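Side-chain contacts in H/ACA ribonucleoprotein complex non-core subunit NAF1 (Saccharomyces cerevisiae, PDB 2V3M), which binds RNA and is required for box H/ACA snoRNP maturation and ribosome biogenesis, leaving the assembling particle when GAR1 takes its place: residues Phe63-Glu66 against Asp67-Ile71; Asp92-Lys95 against Asn96-Asp99. All blocks are in the same frame, centred on the assembly; numbering follows the deposited sequence.

Interaction 1 of 2, residues Phe63-Glu66 against Asp67-Ile71; sequences FCLE and DRTLI
L65 and I71 meet on one side of a beta hairpin. Their side chains cross at about a right angle, and L65 CD1 lies 3.5 Å from I71 CD1. The other branch of L65, CD2, runs alongside T69 and comes 3.9 Å from T69 CB. L101 of helix 95-102 touches both L65 and I71. Further along the strands, the F63 side chain meets that of I71 through CB, 4.0 Å from I71 CB. With CG anti to the carbonyl carbon (chi1 -67°), the ring leads away from I71; the side chain touches I33 of strand 30-40.

Backbone bonds join the two arms. I71 N donates to F63 O at 2.8 Å, and L65 N donates to T69 O at 2.9 Å. Strands 62-65 and 70-73 form this hairpin at one end of the antiparallel sheet of the Gar1-like domain. C64 and L70 are a non-hydrogen-bonded pair between these bonds. A type I turn from L65 to R68 reverses the chain, with R68 N donating to L65 O at 3.1 Å.

D67 OD1 accepts from T69 N at 3.1 Å, an Asx turn, and from T69 OG1 at 2.8 Å. Both donors sit above the same face of the carboxylate. D67 OD2 makes a salt bridge to R104. R68 NH1 bonds to T28 O.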
loop_
_atom_site.group_PDB
_atom_site.type_symbol
_atom_site.label_atom_id
_atom_site.label_comp_id
_atom_site.label_asym_id
_atom_site.label_seq_id
_atom_site.Cartn_x
_atom_site.Cartn_y
_atom_site.Cartn_z
ATOM N N PHE A 63 -6.706 13.975 5.742
ATOM C CA PHE A 63 -6.650 13.940 4.303
ATOM C C PHE A 63 -8.054 14.024 3.727
ATOM O O PHE A 63 -8.993 13.482 4.332
ATOM C CB PHE A 63 -6.008 12.643 3.924
ATOM C CG PHE A 63 -4.590 12.553 4.327
ATOM C CD1 PHE A 63 -4.249 12.158 5.609
ATOM C CD2 PHE A 63 -3.558 12.799 3.420
ATOM C CE1 PHE A 63 -2.880 12.053 5.973
ATOM C CE2 PHE A 63 -2.227 12.702 3.784
ATOM C CZ PHE A 63 -1.886 12.349 5.039
ATOM N N CYS A 64 -8.170 14.651 2.561
ATOM C CA CYS A 64 -9.423 14.709 1.768
ATOM C C CYS A 64 -9.120 14.796 0.280
ATOM O O CYS A 64 -8.000 15.007 -0.067
ATOM C CB CYS A 64 -10.236 15.942 2.147
ATOM S SG CYS A 64 -9.361 17.588 1.903
ATOM N N LEU A 65 -10.113 14.635 -0.566
ATOM C CA LEU A 65 -9.946 14.799 -1.970
ATOM C C LEU A 65 -10.119 16.284 -2.227
ATOM O O LEU A 65 -10.393 16.984 -1.300
ATOM C CB LEU A 65 -10.985 13.923 -2.693
ATOM C CG LEU A 65 -10.583 12.445 -2.948
ATOM C CD1 LEU A 65 -9.237 12.070 -2.413
ATOM C CD2 LEU A 65 -11.634 11.534 -2.461
ATOM N N GLU A 66 -9.981 16.752 -3.458
ATOM C CA GLU A 66 -10.298 18.131 -3.858
ATOM C C GLU A 66 -11.723 18.510 -3.617
ATOM O O GLU A 66 -12.029 19.673 -3.457
ATOM C CB GLU A 66 -9.987 18.315 -5.326
ATOM C CG GLU A 66 -9.687 19.692 -5.691
ATOM C CD GLU A 66 -9.053 19.805 -7.054
ATOM O OE1 GLU A 66 -8.550 20.875 -7.357
ATOM O OE2 GLU A 66 -9.038 18.821 -7.825
ATOM N N ASP A 67 -12.656 17.572 -3.663
ATOM C CA ASP A 67 -14.047 18.020 -3.448
ATOM C C ASP A 67 -14.377 18.004 -1.962
ATOM O O ASP A 67 -15.527 18.028 -1.542
ATOM C CB ASP A 67 -15.059 17.180 -4.199
ATOM C CG ASP A 67 -14.995 15.701 -3.841
ATOM O OD1 ASP A 67 -14.114 15.308 -3.042
ATOM O OD2 ASP A 67 -15.816 14.912 -4.404
ATOM N N ARG A 68 -13.348 17.944 -1.156
ATOM C CA ARG A 68 -13.528 17.859 0.273
ATOM C C ARG A 68 -14.192 16.573 0.831
ATOM O O ARG A 68 -14.686 16.538 1.951
ATOM C CB ARG A 68 -14.183 19.112 0.795
ATOM C CG ARG A 68 -13.246 20.281 0.891
ATOM C CD ARG A 68 -13.958 21.565 0.777
ATOM N NE ARG A 68 -13.104 22.564 0.131
ATOM C CZ ARG A 68 -12.270 23.385 0.780
ATOM N NH1 ARG A 68 -12.139 23.274 2.098
ATOM N NH2 ARG A 68 -11.525 24.291 0.127
ATOM N N THR A 69 -14.140 15.510 0.040
ATOM C CA THR A 69 -14.529 14.212 0.486
ATOM C C THR A 69 -13.449 13.818 1.477
ATOM O O THR A 69 -12.268 13.765 1.172
ATOM C CB THR A 69 -14.600 13.204 -0.648
ATOM O OG1 THR A 69 -15.689 13.546 -1.517
ATOM C CG2 THR A 69 -14.857 11.850 -0.058
ATOM N N LEU A 70 -13.865 13.576 2.705
ATOM C CA LEU A 70 -12.956 13.275 3.762
ATOM C C LEU A 70 -12.410 11.839 3.679
ATOM O O LEU A 70 -13.240 10.886 3.690
ATOM C CB LEU A 70 -13.710 13.434 5.046
ATOM C CG LEU A 70 -13.079 12.608 6.201
ATOM C CD1 LEU A 70 -11.972 13.438 6.805
ATOM C CD2 LEU A 70 -14.044 12.090 7.368
ATOM N N ILE A 71 -11.061 11.682 3.636
ATOM C CA ILE A 71 -10.460 10.381 3.615
ATOM C C ILE A 71 -10.254 9.820 5.022
ATOM O O ILE A 71 -10.814 8.818 5.482
ATOM C CB ILE A 71 -9.178 10.377 2.941
ATOM C CG1 ILE A 71 -9.375 10.761 1.451
ATOM C CG2 ILE A 71 -8.585 8.957 3.173
ATOM C CD1 ILE A 71 -8.131 10.763 0.644
#

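Interaction 2 of 2, residues Asp92-Lys95 against Asn96-Asp99; sequences DSKK and NLFD
N96 follows K95 in the first turn of helix 95-102, where K94 O accepts from both L97 and F98. The N96 CB points away from residues 92-95.

L97 comes next. Its N donates to K94 O at 3.0 Å, from above the carbonyl plane and with a bent N-H...O angle of 131°. Its side chain runs beside that of K94, pointing the same way, with L97 CD2 3.8 Å from K94 CD. The lysine chain is bent at several torsions, and its aliphatic part makes this contact. L18 touches K94 as well.

K94 is the N-cap residue of the helix, and K94 O takes its second bond from F98 N. F98 N reaches K94 O at 3.0 Å in a nearly straight bond (167°). F98 CB also touches K95 O, but the ring leads away, with CG anti to the backbone N (chi1 177°). The F98 side chain touches N42 and L90.

D99 N donates to K95 O at 3.0 Å, one turn along. The D99 and K95 side chains lie side by side. D99 OD2 is 4.0 Å from K95 CD, while K95 NZ stays 5.8 Å from D99 OD2. Any attraction between these charges is probably modest.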
loop_
_atom_site.group_PDB
_atom_site.type_symbol
_atom_site.label_atom_id
_atom_site.label_comp_id
_atom_site.label_asym_id
_atom_site.label_seq_id
_atom_site.Cartn_x
_atom_site.Cartn_y
_atom_site.Cartn_z
ATOM N N ASP A 92 -14.063 -0.170 10.615
ATOM C CA ASP A 92 -15.146 -0.939 9.991
ATOM C C ASP A 92 -16.417 -0.195 9.666
ATOM O O ASP A 92 -17.114 -0.539 8.715
ATOM C CB ASP A 92 -15.558 -2.045 10.917
ATOM C CG ASP A 92 -14.525 -3.092 11.008
ATOM O OD1 ASP A 92 -13.330 -2.715 10.947
ATOM O OD2 ASP A 92 -14.916 -4.286 11.122
ATOM N N SER A 93 -16.750 0.778 10.497
ATOM C CA SER A 93 -17.948 1.558 10.296
ATOM C C SER A 93 -17.855 2.405 9.026
ATOM O O SER A 93 -18.879 2.870 8.493
ATOM C CB SER A 93 -18.199 2.418 11.531
ATOM O OG SER A 93 -16.995 3.042 11.964
ATOM N N LYS A 94 -16.631 2.550 8.522
ATOM C CA LYS A 94 -16.408 3.353 7.332
ATOM C C LYS A 94 -16.179 2.592 6.023
ATOM O O LYS A 94 -15.674 3.134 5.072
ATOM C CB LYS A 94 -15.371 4.430 7.615
ATOM C CG LYS A 94 -15.976 5.554 8.508
ATOM C CD LYS A 94 -15.549 6.942 7.966
ATOM C CE LYS A 94 -15.367 8.024 9.071
ATOM N NZ LYS A 94 -14.037 8.764 8.851
ATOM N N LYS A 95 -16.641 1.353 5.983
ATOM C CA LYS A 95 -16.726 0.577 4.753
ATOM C C LYS A 95 -17.331 1.280 3.523
ATOM O O LYS A 95 -16.806 1.145 2.417
ATOM C CB LYS A 95 -17.490 -0.709 5.013
ATOM C CG LYS A 95 -16.806 -1.868 4.317
ATOM C CD LYS A 95 -17.853 -2.841 3.715
ATOM C CE LYS A 95 -17.870 -4.145 4.490
ATOM N NZ LYS A 95 -18.634 -5.342 3.967
ATOM N N ASN A 96 -18.440 1.999 3.710
ATOM C CA ASN A 96 -19.058 2.696 2.591
ATOM C C ASN A 96 -18.107 3.747 1.979
ATOM O O ASN A 96 -18.098 4.006 0.751
ATOM C CB ASN A 96 -20.391 3.297 2.996
ATOM C CG ASN A 96 -21.492 2.250 3.106
ATOM O OD1 ASN A 96 -22.674 2.588 3.246
ATOM N ND2 ASN A 96 -21.121 0.961 3.030
ATOM N N LEU A 97 -17.277 4.319 2.838
ATOM C CA LEU A 97 -16.373 5.361 2.440
ATOM C C LEU A 97 -15.195 4.737 1.714
ATOM O O LEU A 97 -14.743 5.259 0.685
ATOM C CB LEU A 97 -15.945 6.169 3.677
ATOM C CG LEU A 97 -14.904 7.212 3.321
ATOM C CD1 LEU A 97 -15.511 8.288 2.473
ATOM C CD2 LEU A 97 -14.168 7.799 4.541
ATOM N N PHE A 98 -14.722 3.628 2.266
ATOM C CA PHE A 98 -13.682 2.807 1.662
ATOM C C PHE A 98 -13.993 2.433 0.216
ATOM O O PHE A 98 -13.174 2.675 -0.636
ATOM C CB PHE A 98 -13.409 1.539 2.513
ATOM C CG PHE A 98 -12.371 0.603 1.900
ATOM C CD1 PHE A 98 -11.028 0.883 2.027
ATOM C CD2 PHE A 98 -12.765 -0.507 1.135
ATOM C CE1 PHE A 98 -10.095 0.076 1.461
ATOM C CE2 PHE A 98 -11.814 -1.329 0.539
ATOM C CZ PHE A 98 -10.487 -1.050 0.712
ATOM N N ASP A 99 -15.161 1.854 -0.023
ATOM C CA ASP A 99 -15.638 1.518 -1.366
ATOM C C ASP A 99 -15.724 2.688 -2.327
ATOM O O ASP A 99 -15.445 2.559 -3.526
ATOM C CB ASP A 99 -16.993 0.794 -1.259
ATOM C CG ASP A 99 -16.849 -0.604 -0.593
ATOM O OD1 ASP A 99 -15.753 -1.255 -0.730
ATOM O OD2 ASP A 99 -17.812 -1.054 0.089
#

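How the interactions relate
Interaction 1 closes before interaction 2 opens along the chain, and their centres are about 14 Å apart. They nevertheless touch. L97 CD2 of the helix start lies 3.3 Å from L70 O of the hairpin. K94 NZ lies 3.6 Å from L70 CD2, a packing contact. The helix thus lies against strand 70-73, an outermost strand of the sheet within this chain. Further along the same helix, E100 touches T69. Interaction 1 is partly buried, whereas interaction 2 is at the surface. Interaction 2 and most of interaction 1 belong to the RNA-binding region. A sulfate ion, probably from the crystallisation liquor, lies about 3 Å from the F98 side chain.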